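Local coordinates for protein cytosolic phospholipase A2 delta (Homo sapiens, PDB 5IZ5) that hydrolyses glycerophospholipids at the sn-2 position in a calcium-dependent manner, with a preference for linoleic acid at that position, at residues L313-D318 / A803-L808; L349-L354 / N792-Q797; D356-F361 / Q460-L465; F288-E293 / M663-R668. The protein carries 3 engineered substitutions. All coordinates share one frame; numbering follows the deposited sequence.

Contact 1. Residues L313-D318 / A803-L808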
loop_
_atom_site.group_PDB
_atom_site.type_symbol
_atom_site.label_atom_id
_atom_site.label_comp_id
_atom_site.label_asym_id
_atom_site.label_seq_id
_atom_site.Cartn_x
_atom_site.Cartn_y
_atom_site.Cartn_z
ATOM N N LEU B 313 4.501 7.521 37.520
ATOM C CA LEU B 313 4.433 8.912 37.973
ATOM C C LEU B 313 4.088 9.036 39.461
ATOM O O LEU B 313 3.987 10.151 39.977
ATOM C CB LEU B 313 3.422 9.692 37.119
ATOM C CG LEU B 313 3.918 10.382 35.838
ATOM C CD1 LEU B 313 5.122 9.700 35.209
ATOM C CD2 LEU B 313 2.790 10.491 34.821
ATOM N N GLN B 314 3.919 7.903 40.147
ATOM C CA GLN B 314 3.526 7.886 41.554
ATOM C C GLN B 314 2.306 8.777 41.764
ATOM O O GLN B 314 2.317 9.663 42.614
ATOM C CB GLN B 314 4.698 8.324 42.447
ATOM C CG GLN B 314 5.899 7.388 42.415
ATOM C CD GLN B 314 5.626 6.055 43.097
ATOM O OE1 GLN B 314 4.932 5.193 42.548
ATOM N NE2 GLN B 314 6.168 5.879 44.301
ATOM N N LEU B 315 1.264 8.540 40.968
ATOM C CA LEU B 315 0.076 9.386 40.961
ATOM C C LEU B 315 -0.800 9.149 42.180
ATOM O O LEU B 315 -1.071 8.002 42.561
ATOM C CB LEU B 315 -0.766 9.159 39.695
ATOM C CG LEU B 315 -0.162 9.531 38.340
ATOM C CD1 LEU B 315 -1.120 9.152 37.218
ATOM C CD2 LEU B 315 0.176 11.013 38.267
ATOM N N ASP B 316 -1.253 10.261 42.759
ATOM C CA ASP B 316 -2.221 10.281 43.851
ATOM C C ASP B 316 -3.355 9.279 43.610
ATOM O O ASP B 316 -3.473 8.270 44.313
ATOM C CB ASP B 316 -2.780 11.716 44.011
ATOM C CG ASP B 316 -2.732 12.524 42.702
ATOM O OD1 ASP B 316 -1.629 12.971 42.306
ATOM O OD2 ASP B 316 -3.790 12.706 42.068
ATOM N N ARG B 317 -4.168 9.547 42.597
ATOM C CA ARG B 317 -5.363 8.747 42.349
ATOM C C ARG B 317 -5.294 7.900 41.078
ATOM O O ARG B 317 -4.275 7.842 40.374
ATOM C CB ARG B 317 -6.604 9.653 42.337
ATOM C CG ARG B 317 -7.781 9.049 43.107
ATOM C CD ARG B 317 -8.516 10.061 43.957
ATOM N NE ARG B 317 -9.667 10.680 43.291
ATOM C CZ ARG B 317 -10.190 11.871 43.602
ATOM N NH1 ARG B 317 -9.664 12.633 44.560
ATOM N NH2 ARG B 317 -11.247 12.317 42.929
ATOM N N ASP B 318 -6.391 7.195 40.830
ATOM C CA ASP B 318 -6.540 6.386 39.637
ATOM C C ASP B 318 -7.017 7.241 38.479
ATOM O O ASP B 318 -7.878 8.111 38.643
ATOM C CB ASP B 318 -7.524 5.255 39.895
ATOM C CG ASP B 318 -7.015 4.283 40.926
ATOM O OD1 ASP B 318 -7.839 3.813 41.739
ATOM O OD2 ASP B 318 -5.792 4.009 40.936
ATOM N N ALA B 803 7.389 14.687 30.163
ATOM C CA ALA B 803 6.503 14.752 29.000
ATOM C C ALA B 803 5.210 14.002 29.273
ATOM O O ALA B 803 4.128 14.466 28.912
ATOM C CB ALA B 803 7.185 14.189 27.769
ATOM N N LEU B 804 5.321 12.853 29.931
ATOM C CA LEU B 804 4.142 12.099 30.338
ATOM C C LEU B 804 3.238 12.922 31.261
ATOM O O LEU B 804 2.018 12.905 31.097
ATOM C CB LEU B 804 4.536 10.780 31.007
ATOM C CG LEU B 804 5.027 9.691 30.054
ATOM C CD1 LEU B 804 5.721 8.575 30.816
ATOM C CD2 LEU B 804 3.885 9.136 29.218
ATOM N N ARG B 805 3.834 13.649 32.208
ATOM C CA ARG B 805 3.067 14.527 33.097
ATOM C C ARG B 805 2.358 15.624 32.319
ATOM O O ARG B 805 1.188 15.898 32.563
ATOM C CB ARG B 805 3.956 15.161 34.172
ATOM C CG ARG B 805 4.378 14.195 35.259
ATOM C CD ARG B 805 5.079 14.901 36.408
ATOM N NE ARG B 805 5.499 13.933 37.420
ATOM C CZ ARG B 805 4.688 13.354 38.305
ATOM N NH1 ARG B 805 3.388 13.639 38.336
ATOM N NH2 ARG B 805 5.184 12.479 39.172
ATOM N N THR B 806 3.071 16.253 31.389
ATOM C CA THR B 806 2.481 17.288 30.546
ATOM C C THR B 806 1.366 16.713 29.674
ATOM O O THR B 806 0.301 17.316 29.550
ATOM C CB THR B 806 3.530 17.938 29.633
ATOM O OG1 THR B 806 4.666 18.325 30.411
ATOM C CG2 THR B 806 2.952 19.159 28.937
ATOM N N ALA B 807 1.612 15.545 29.084
ATOM C CA ALA B 807 0.606 14.855 28.281
ATOM C C ALA B 807 -0.639 14.599 29.116
ATOM O O ALA B 807 -1.762 14.761 28.636
ATOM C CB ALA B 807 1.159 13.542 27.741
ATOM N N LEU B 808 -0.424 14.200 30.368
ATOM C CA LEU B 808 -1.512 13.951 31.303
ATOM C C LEU B 808 -2.321 15.228 31.558
ATOM O O LEU B 808 -3.540 15.220 31.448
ATOM C CB LEU B 808 -0.958 13.393 32.620
ATOM C CG LEU B 808 -1.940 12.727 33.575
ATOM C CD1 LEU B 808 -2.622 11.541 32.915
ATOM C CD2 LEU B 808 -1.207 12.279 34.830
#

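Contact 2. Residues L349-L354 / N792-Q797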
loop_
_atom_site.group_PDB
_atom_site.type_symbol
_atom_site.label_atom_id
_atom_site.label_comp_id
_atom_site.label_asym_id
_atom_site.label_seq_id
_atom_site.Cartn_x
_atom_site.Cartn_y
_atom_site.Cartn_z
ATOM N N LEU B 349 12.808 1.065 27.783
ATOM C CA LEU B 349 11.438 1.387 28.162
ATOM C C LEU B 349 10.849 0.318 29.080
ATOM O O LEU B 349 10.072 0.637 29.978
ATOM C CB LEU B 349 10.548 1.586 26.928
ATOM C CG LEU B 349 10.857 2.804 26.052
ATOM C CD1 LEU B 349 10.063 2.738 24.754
ATOM C CD2 LEU B 349 10.575 4.111 26.777
ATOM N N GLN B 350 11.225 -0.938 28.858
ATOM C CA GLN B 350 10.764 -2.033 29.704
ATOM C C GLN B 350 11.319 -1.877 31.117
ATOM O O GLN B 350 10.565 -1.882 32.087
ATOM C CB GLN B 350 11.176 -3.390 29.128
ATOM C CG GLN B 350 10.507 -4.567 29.821
ATOM C CD GLN B 350 10.873 -5.906 29.201
ATOM O OE1 GLN B 350 12.049 -6.220 29.027
ATOM N NE2 GLN B 350 9.864 -6.703 28.870
ATOM N N LYS B 351 12.635 -1.724 31.218
ATOM C CA LYS B 351 13.307 -1.564 32.506
ATOM C C LYS B 351 12.773 -0.373 33.297
ATOM O O LYS B 351 12.621 -0.459 34.507
ATOM C CB LYS B 351 14.812 -1.414 32.307
ATOM C CG LYS B 351 15.512 -2.705 31.927
ATOM C CD LYS B 351 16.989 -2.448 31.692
ATOM C CE LYS B 351 17.756 -3.715 31.369
ATOM N NZ LYS B 351 19.169 -3.404 31.021
ATOM N N LEU B 352 12.474 0.724 32.607
ATOM C CA LEU B 352 11.894 1.902 33.242
ATOM C C LEU B 352 10.412 1.747 33.568
ATOM O O LEU B 352 9.819 2.640 34.172
ATOM C CB LEU B 352 12.064 3.128 32.344
ATOM C CG LEU B 352 13.484 3.576 31.997
ATOM C CD1 LEU B 352 13.406 4.809 31.105
ATOM C CD2 LEU B 352 14.309 3.866 33.240
ATOM N N GLY B 353 9.806 0.633 33.160
ATOM C CA GLY B 353 8.377 0.414 33.351
ATOM C C GLY B 353 7.512 1.321 32.501
ATOM O O GLY B 353 6.343 1.518 32.807
ATOM N N LEU B 354 8.070 1.872 31.423
ATOM C CA LEU B 354 7.335 2.816 30.579
ATOM C C LEU B 354 6.795 2.197 29.286
ATOM O O LEU B 354 5.972 2.812 28.603
ATOM C CB LEU B 354 8.210 4.029 30.266
ATOM C CG LEU B 354 8.673 4.824 31.490
ATOM C CD1 LEU B 354 9.627 5.922 31.064
ATOM C CD2 LEU B 354 7.500 5.422 32.248
ATOM N N ASN B 792 20.885 5.619 26.255
ATOM C CA ASN B 792 20.337 6.905 25.803
ATOM C C ASN B 792 18.897 7.142 26.223
ATOM O O ASN B 792 18.501 8.277 26.469
ATOM C CB ASN B 792 20.430 7.042 24.284
ATOM C CG ASN B 792 21.842 7.287 23.806
ATOM O OD1 ASN B 792 22.782 7.334 24.602
ATOM N ND2 ASN B 792 22.000 7.457 22.503
ATOM N N VAL B 793 18.111 6.077 26.295
ATOM C CA VAL B 793 16.737 6.198 26.763
ATOM C C VAL B 793 16.690 6.254 28.295
ATOM O O VAL B 793 15.987 7.089 28.859
ATOM C CB VAL B 793 15.850 5.068 26.202
ATOM C CG1 VAL B 793 14.519 4.991 26.938
ATOM C CG2 VAL B 793 15.614 5.296 24.715
ATOM N N GLN B 794 17.438 5.379 28.962
ATOM C CA GLN B 794 17.471 5.375 30.432
ATOM C C GLN B 794 17.916 6.719 31.008
ATOM O O GLN B 794 17.270 7.266 31.895
ATOM C CB GLN B 794 18.347 4.242 30.967
ATOM C CG GLN B 794 17.597 2.926 31.077
ATOM C CD GLN B 794 18.476 1.780 31.532
ATOM O OE1 GLN B 794 19.688 1.929 31.681
ATOM N NE2 GLN B 794 17.867 0.624 31.751
ATOM N N THR B 795 18.997 7.269 30.469
ATOM C CA THR B 795 19.467 8.590 30.892
ATOM C C THR B 795 18.466 9.721 30.617
ATOM O O THR B 795 18.629 10.815 31.134
ATOM C CB THR B 795 20.796 8.953 30.224
ATOM O OG1 THR B 795 21.465 9.950 31.012
ATOM C CG2 THR B 795 20.549 9.484 28.835
ATOM N N SER B 796 17.464 9.472 29.776
ATOM C CA SER B 796 16.442 10.472 29.469
ATOM C C SER B 796 15.159 10.239 30.261
ATOM O O SER B 796 14.133 10.863 29.977
ATOM C CB SER B 796 16.121 10.438 27.973
ATOM O OG SER B 796 17.300 10.498 27.203
ATOM N N GLN B 797 15.216 9.347 31.249
ATOM C CA GLN B 797 14.040 8.986 32.035
ATOM C C GLN B 797 13.289 10.218 32.516
ATOM O O GLN B 797 12.065 10.286 32.394
ATOM C CB GLN B 797 14.444 8.129 33.236
ATOM C CG GLN B 797 13.273 7.693 34.098
ATOM C CD GLN B 797 13.696 6.851 35.290
ATOM O OE1 GLN B 797 14.859 6.856 35.692
ATOM N NE2 GLN B 797 12.748 6.117 35.858
#

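Contact 3. Residues D356-F361 / Q460-L465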
loop_
_atom_site.group_PDB
_atom_site.type_symbol
_atom_site.label_atom_id
_atom_site.label_comp_id
_atom_site.label_asym_id
_atom_site.label_seq_id
_atom_site.Cartn_x
_atom_site.Cartn_y
_atom_site.Cartn_z
ATOM N N ASP B 356 4.767 -0.276 29.161
ATOM C CA ASP B 356 3.342 -0.472 29.456
ATOM C C ASP B 356 2.507 0.807 29.325
ATOM O O ASP B 356 1.281 0.737 29.321
ATOM C CB ASP B 356 3.144 -1.064 30.861
ATOM C CG ASP B 356 3.617 -2.511 30.975
ATOM O OD1 ASP B 356 3.727 -3.208 29.951
ATOM O OD2 ASP B 356 3.879 -2.959 32.106
ATOM N N CYS B 357 3.157 1.966 29.247
ATOM C CA CYS B 357 2.460 3.224 28.994
ATOM C C CYS B 357 2.254 3.525 27.500
ATOM O O CYS B 357 1.608 4.512 27.157
ATOM C CB CYS B 357 3.219 4.389 29.639
ATOM S SG CYS B 357 3.512 4.214 31.417
ATOM N N VAL B 358 2.786 2.681 26.615
ATOM C CA VAL B 358 2.735 2.938 25.172
ATOM C C VAL B 358 1.522 2.274 24.529
ATOM O O VAL B 358 1.304 1.076 24.696
ATOM C CB VAL B 358 4.013 2.428 24.474
ATOM C CG1 VAL B 358 3.955 2.685 22.971
ATOM C CG2 VAL B 358 5.243 3.087 25.080
ATOM N N THR B 359 0.748 3.052 23.779
ATOM C CA THR B 359 -0.427 2.536 23.074
ATOM C C THR B 359 -0.089 2.073 21.651
ATOM O O THR B 359 -0.491 0.980 21.241
ATOM C CB THR B 359 -1.559 3.583 23.035
ATOM O OG1 THR B 359 -2.031 3.812 24.367
ATOM C CG2 THR B 359 -2.732 3.110 22.175
ATOM N N TYR B 360 0.657 2.898 20.914
ATOM C CA TYR B 360 0.966 2.630 19.508
ATOM C C TYR B 360 2.461 2.473 19.253
ATOM O O TYR B 360 3.286 3.122 19.893
ATOM C CB TYR B 360 0.440 3.763 18.644
ATOM C CG TYR B 360 -1.067 3.865 18.584
ATOM C CD1 TYR B 360 -1.827 2.854 18.012
ATOM C CD2 TYR B 360 -1.727 4.987 19.072
ATOM C CE1 TYR B 360 -3.206 2.948 17.940
ATOM C CE2 TYR B 360 -3.106 5.094 19.002
ATOM C CZ TYR B 360 -3.842 4.073 18.438
ATOM O OH TYR B 360 -5.212 4.172 18.346
ATOM N N PHE B 361 2.801 1.618 18.293
ATOM C CA PHE B 361 4.194 1.314 17.968
ATOM C C PHE B 361 4.305 1.217 16.443
ATOM O O PHE B 361 3.908 0.215 15.851
ATOM C CB PHE B 361 4.593 0.018 18.694
ATOM C CG PHE B 361 6.029 -0.419 18.503
ATOM C CD1 PHE B 361 6.965 0.352 17.817
ATOM C CD2 PHE B 361 6.446 -1.628 19.044
ATOM C CE1 PHE B 361 8.268 -0.095 17.660
ATOM C CE2 PHE B 361 7.747 -2.073 18.897
ATOM C CZ PHE B 361 8.662 -1.304 18.203
ATOM N N GLN B 460 -2.075 -6.358 26.145
ATOM C CA GLN B 460 -0.814 -6.594 26.847
ATOM C C GLN B 460 0.429 -6.111 26.085
ATOM O O GLN B 460 1.546 -6.199 26.601
ATOM C CB GLN B 460 -0.666 -8.080 27.196
ATOM C CG GLN B 460 -0.323 -9.011 26.035
ATOM C CD GLN B 460 -1.532 -9.503 25.256
ATOM O OE1 GLN B 460 -2.582 -8.862 25.236
ATOM N NE2 GLN B 460 -1.379 -10.642 24.598
ATOM N N ASN B 461 0.236 -5.639 24.858
ATOM C CA ASN B 461 1.303 -5.011 24.081
ATOM C C ASN B 461 0.723 -3.813 23.344
ATOM O O ASN B 461 -0.500 -3.710 23.209
ATOM C CB ASN B 461 1.908 -5.994 23.065
ATOM C CG ASN B 461 2.613 -7.173 23.718
ATOM O OD1 ASN B 461 3.701 -7.034 24.276
ATOM N ND2 ASN B 461 2.015 -8.355 23.610
ATOM N N PRO B 462 1.586 -2.887 22.877
ATOM C CA PRO B 462 1.078 -1.804 22.018
ATOM C C PRO B 462 0.609 -2.326 20.654
ATOM O O PRO B 462 1.029 -3.404 20.234
ATOM C CB PRO B 462 2.291 -0.878 21.841
ATOM C CG PRO B 462 3.319 -1.344 22.819
ATOM C CD PRO B 462 3.040 -2.792 23.077
ATOM N N LEU B 463 -0.253 -1.573 19.980
ATOM C CA LEU B 463 -0.669 -1.916 18.615
ATOM C C LEU B 463 0.478 -1.597 17.640
ATOM O O LEU B 463 0.908 -0.444 17.563
ATOM C CB LEU B 463 -1.916 -1.132 18.204
ATOM C CG LEU B 463 -2.408 -1.393 16.772
ATOM C CD1 LEU B 463 -3.089 -2.744 16.672
ATOM C CD2 LEU B 463 -3.359 -0.313 16.307
ATOM N N PRO B 464 0.967 -2.606 16.898
ATOM C CA PRO B 464 2.043 -2.381 15.939
ATOM C C PRO B 464 1.526 -1.903 14.584
ATOM O O PRO B 464 0.558 -2.454 14.054
ATOM C CB PRO B 464 2.681 -3.758 15.815
ATOM C CG PRO B 464 1.554 -4.700 16.019
ATOM C CD PRO B 464 0.566 -4.021 16.932
ATOM N N LEU B 465 2.172 -0.879 14.037
ATOM C CA LEU B 465 1.782 -0.284 12.762
ATOM C C LEU B 465 2.981 -0.270 11.810
ATOM O O LEU B 465 4.001 0.371 12.083
ATOM C CB LEU B 465 1.255 1.131 12.990
ATOM C CG LEU B 465 -0.032 1.194 13.834
ATOM C CD1 LEU B 465 -0.217 2.553 14.489
ATOM C CD2 LEU B 465 -1.251 0.835 12.994
HETATM O O HOH W 1 2.970 -3.301 27.290
#

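Contact 4. Residues F288-E293 / M663-R668. With SO4 (sulfate ion), chain N.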
loop_
_atom_site.group_PDB
_atom_site.type_symbol
_atom_site.label_atom_id
_atom_site.label_comp_id
_atom_site.label_asym_id
_atom_site.label_seq_id
_atom_site.Cartn_x
_atom_site.Cartn_y
_atom_site.Cartn_z
ATOM N N PHE B 288 -13.384 6.344 7.659
ATOM C CA PHE B 288 -12.204 7.111 8.072
ATOM C C PHE B 288 -12.011 7.189 9.574
ATOM O O PHE B 288 -11.362 8.094 10.083
ATOM C CB PHE B 288 -12.266 8.517 7.492
ATOM C CG PHE B 288 -11.999 8.550 6.034
ATOM C CD1 PHE B 288 -10.696 8.603 5.569
ATOM C CD2 PHE B 288 -13.044 8.490 5.126
ATOM C CE1 PHE B 288 -10.436 8.623 4.222
ATOM C CE2 PHE B 288 -12.795 8.507 3.772
ATOM C CZ PHE B 288 -11.484 8.576 3.317
ATOM N N ASN B 289 -12.568 6.238 10.294
ATOM C CA ASN B 289 -12.310 6.175 11.705
ATOM C C ASN B 289 -11.771 4.807 11.985
ATOM O O ASN B 289 -11.658 3.974 11.085
ATOM C CB ASN B 289 -13.564 6.540 12.494
ATOM C CG ASN B 289 -13.770 8.051 12.564
ATOM O OD1 ASN B 289 -13.049 8.770 13.272
ATOM N ND2 ASN B 289 -14.739 8.541 11.812
ATOM N N LEU B 290 -11.392 4.600 13.228
ATOM C CA LEU B 290 -10.728 3.383 13.612
ATOM C C LEU B 290 -11.737 2.250 13.550
ATOM O O LEU B 290 -12.926 2.469 13.749
ATOM C CB LEU B 290 -10.139 3.538 15.006
ATOM C CG LEU B 290 -9.154 4.701 15.175
ATOM C CD1 LEU B 290 -8.628 4.733 16.598
ATOM C CD2 LEU B 290 -7.999 4.623 14.182
ATOM N N CYS B 291 -11.264 1.051 13.229
ATOM C CA CYS B 291 -12.146 -0.096 13.117
ATOM C C CYS B 291 -12.514 -0.605 14.504
ATOM O O CYS B 291 -11.825 -0.308 15.491
ATOM C CB CYS B 291 -11.494 -1.214 12.304
ATOM S SG CYS B 291 -10.089 -1.994 13.118
ATOM N N ALA B 292 -13.594 -1.379 14.561
ATOM C CA ALA B 292 -14.127 -1.889 15.826
ATOM C C ALA B 292 -13.053 -2.585 16.652
ATOM O O ALA B 292 -12.945 -2.352 17.852
ATOM C CB ALA B 292 -15.288 -2.838 15.564
ATOM N N GLU B 293 -12.252 -3.425 16.002
ATOM C CA GLU B 293 -11.195 -4.164 16.692
ATOM C C GLU B 293 -10.146 -3.246 17.329
ATOM O O GLU B 293 -9.679 -3.519 18.433
ATOM C CB GLU B 293 -10.514 -5.148 15.742
ATOM C CG GLU B 293 -11.388 -6.333 15.317
ATOM C CD GLU B 293 -11.340 -7.511 16.283
ATOM O OE1 GLU B 293 -10.536 -7.529 17.247
ATOM O OE2 GLU B 293 -12.127 -8.450 16.062
ATOM N N MET B 663 0.772 7.706 12.962
ATOM C CA MET B 663 0.487 8.497 14.163
ATOM C C MET B 663 -0.564 9.589 13.927
ATOM O O MET B 663 -1.042 10.175 14.890
ATOM C CB MET B 663 1.774 9.111 14.740
ATOM C CG MET B 663 2.810 8.093 15.217
ATOM S SD MET B 663 2.137 6.952 16.442
ATOM C CE MET B 663 3.527 5.877 16.784
ATOM N N PHE B 664 -0.940 9.845 12.669
ATOM C CA PHE B 664 -1.938 10.880 12.348
ATOM C C PHE B 664 -3.194 10.397 11.633
ATOM O O PHE B 664 -3.962 11.205 11.114
ATOM C CB PHE B 664 -1.278 11.997 11.538
ATOM C CG PHE B 664 -0.209 12.701 12.293
ATOM C CD1 PHE B 664 -0.539 13.696 13.190
ATOM C CD2 PHE B 664 1.122 12.338 12.149
ATOM C CE1 PHE B 664 0.442 14.339 13.913
ATOM C CE2 PHE B 664 2.110 12.976 12.869
ATOM C CZ PHE B 664 1.766 13.980 13.756
ATOM N N ARG B 665 -3.414 9.091 11.602
ATOM C CA ARG B 665 -4.692 8.582 11.136
ATOM C C ARG B 665 -5.783 9.135 12.062
ATOM O O ARG B 665 -5.597 9.152 13.281
ATOM C CB ARG B 665 -4.709 7.058 11.158
ATOM C CG ARG B 665 -6.042 6.473 10.724
ATOM C CD ARG B 665 -5.997 4.965 10.604
ATOM N NE ARG B 665 -7.313 4.418 10.280
ATOM C CZ ARG B 665 -7.574 3.124 10.095
ATOM N NH1 ARG B 665 -6.607 2.210 10.192
ATOM N NH2 ARG B 665 -8.812 2.738 9.807
ATOM N N PRO B 666 -6.912 9.600 11.493
ATOM C CA PRO B 666 -7.997 10.129 12.327
ATOM C C PRO B 666 -8.461 9.145 13.402
ATOM O O PRO B 666 -8.591 7.953 13.135
ATOM C CB PRO B 666 -9.121 10.393 11.320
ATOM C CG PRO B 666 -8.422 10.626 10.026
ATOM C CD PRO B 666 -7.211 9.738 10.055
ATOM N N GLY B 667 -8.693 9.649 14.610
ATOM C CA GLY B 667 -9.134 8.810 15.714
ATOM C C GLY B 667 -8.034 8.430 16.680
ATOM O O GLY B 667 -8.313 8.144 17.840
ATOM N N ARG B 668 -6.782 8.429 16.229
ATOM C CA ARG B 668 -5.679 7.969 17.080
ATOM C C ARG B 668 -5.302 8.969 18.187
ATOM O O ARG B 668 -4.935 8.558 19.286
ATOM C CB ARG B 668 -4.461 7.577 16.234
ATOM C CG ARG B 668 -4.753 6.397 15.311
ATOM C CD ARG B 668 -3.610 5.400 15.247
ATOM N NE ARG B 668 -4.057 4.143 14.642
ATOM C CZ ARG B 668 -3.758 3.722 13.415
ATOM N NH1 ARG B 668 -2.978 4.438 12.611
ATOM N NH2 ARG B 668 -4.246 2.562 12.984
HETATM S S SO4 N . -9.190 13.117 15.033
HETATM O O1 SO4 N . -7.886 12.789 15.647
HETATM O O2 SO4 N . -9.639 14.440 15.518
HETATM O O3 SO4 N . -9.042 13.178 13.561
HETATM O O4 SO4 N . -10.202 12.099 15.405
HETATM O O HOH W 2 -11.595 7.361 14.627
#

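Contact 1. Residues L313-D318 / A803-L808
Leu313 and Leu315 pack against Leu804, Arg805 and Leu808 in a mixed apolar and cationic contact near the protein surface, where helix 292-313 gives way to a loop and meets the side of the C-terminal helix 797-810. The meeting is small, about 260 Å² in all, and is built mainly from Leu313 and Arg805. The arginine chain, extended from CG to NE, slides past Leu313 in the opposite direction. Its CG lies 3.9 Å from Leu313 CG, and its guanidinium then lies flat against the leucine, with Leu313 CG above the centre of one face. At the far end Arg805 NH2 donates to Leu313 O over 2.7 Å; the N-H...O angle of only 130° makes this short bond a weak one. It nonetheless places a positive group beside a carbonyl at the C-terminal end of a helix, where the helix dipole would probably favour it. Asp316 may add a mild attraction, although its OD1 stays 6.4 Å from Arg805 NH1. Beside this polar contact the leucines close up. Leu313 CD2 approaches Leu804 CB at 4.2 Å, while Leu315 and Leu808 reach toward each other tip to tip, their CD2 atoms 3.9 Å apart. CG of Leu808 stands anti to the backbone N (chi1 -164°), and from it CD2 meets Leu315. Beyond the contact, Leu808 also touches Leu319, Glu323 and Pro325 of the loop leading to strand 327-331. On the sheet side of the C-terminal helix, Leu804 rests on Leu672 of strand 672-676, and Thr806 on Ile730 of strand 730-734.

Contact 2. Residues L349-L354 / N792-Q797
Leu352 reaches across to Val793, Gln794 and Gln797, joining the C-terminal end of helix 335-351 to the turn that links helices 779-794 and 797-810. The tight part is apolar. Leu349 and Val793 cross at about a right angle, with Leu349 CD2 4.0 Å from Val793 CG1; that methyl stands anti to the backbone N (chi1 166°). Beside them the two branches of Leu352 part company: CD1 lies 4.1 Å from Val793 O, whereas CD2 fits between the two glutamines, 4.0 Å from Gln794 CG and 3.7 Å from Gln797 CD. An alanine in place of Gln797 would probably open a gap at Leu352 CD2 where the amide arm had lain, with only the CB contact to CD1 kept. The solvent side is more exposed and polar. Gln794 NE2 comes to 3.2 Å from Lys351 CD, a close amide-to-methylene approach with no hydrogen bond to lock it, and Lys351 NZ makes a long, weak ion pair with Asp790. Local bonds shape both chain reversals. Ser796 OG reaches back to Asn792 O over 2.6 Å, nearly along the C=O axis, and a type I turn runs from Gln794 to Gln797. On the other side, Gly353, with positive phi, returns its N to Gln350 O, and Leu354 N bonds Leu349 O. These two bonds form a Schellman motif, which here ends the helix of a beta-alpha-beta crossover between the parallel strands 327-331 and 360-363; the substrate-binding Gly334 and Gly335 lie at the start of that crossover.

Contact 3. Residues D356-F361 / Q460-L465
Tyr360 and Leu463 lie side by side and point the same way from two neighbouring parallel strands, with Leu463 CD2 in the plane of the phenol ring and 3.7 Å from its CE1 edge. Leu465 CD1 adds a contact of 3.9 Å to Tyr360 CD1, and Thr359 CG2 sits over the centre of one ring face. On the other side of the sheet Pro462 CB meets Phe361 CB at 4.0 Å; CG of Phe361 is anti to the backbone N (chi1 -178°), and the phenyl ring leads away from the second strand. Pro462 CG also touches Val358 CG1 at 4.1 Å. Three backbone bonds hold the strands in parallel register: Leu463 N to Thr359 O at 2.9 Å, Phe361 N to Leu463 O at 2.9 Å, and Leu465 N to Phe361 O at 2.7 Å. Phe361 thus brackets Pro464, whose lack of an N-H costs this pairing nothing. At the polar edge a water donates to Asp356 OD1 over 2.8 Å and, weakly, to Gln460 O; Gln382 bonds both as well. Tyr360 OH has its polar partner in Glu294. Across the sheet, strand 360-363 also pairs with strand 327-331. Leu298 of helix 292-313 packs on Tyr360, while Met371 and Tyr375 of helix 367-375, just beyond the nucleophile Ser365, cover Phe361 and Pro464.

Contact 4. Residues F288-E293 / M663-R668
Leu290, Pro666 and Arg665 carry this contact between the lead-in to helix 292-313 and the type II turn Arg665 to Arg668. Leu290 is the centre of it. Its CD2 lies over one face of the Arg665 guanidinium and comes to 3.5 Å from Pro666 O and 3.9 Å from Arg668 CG, while CD1 stands 3.6 Å from Gly667 O. An alanine at Leu290 would probably open a gap above the turn and leave the Arg665 face and the Arg668 chain without this apolar cover. Gly667 suits the place twice over: at its backbone angles a CB would be jammed against the carbonyl O of Pro666, and it would also clash with Leu290 CG. Pro666 presents CB to Phe288 O at 3.4 Å, and a water bonded to Leu290 N at 3.1 Å also reaches Pro666 O weakly. Arg665, with CG anti to the backbone N (chi1 178°) and the chain extended, brings NH2 to Asn289 O at 3.4 Å, a weak bond beside its salt bridge to Glu491. Arg665 CD in turn lies over the Arg668 guanidinium, toward its rim. A sulfate, probably from the crystallisation liquor, accepts weakly from Gly667 N. Two arginines packed this closely would be expected to repel each other; the leucine packs on their aliphatic and flat surfaces, and their charges are probably offset by Glu486, which pairs with both, and by Glu491 and Glu294.

How the contacts relate
The four contacts join parts of the phospholipase domain that are far apart in sequence. Their first segments follow in the order 4, 1, 2, 3, and their second in the order 3, 4, 2, 1. Helix 292-313 runs from contact 4 to contact 1, centres about 25 Å apart. Contacts 1 and 2, centres about 16 Å apart, touch through Leu804 and Leu354 and join the C-terminal helices to the ends of helices 292-313 and 335-351. Contacts 3 and 4, centres about 14 Å apart, meet where Tyr360 packs on Arg668 and Leu290. Contact 3 lies within the mixed sheet, on the strand that leads to the nucleophile Ser365; contact 4 joins the start of helix 292-313 to the loop before strand 672-676.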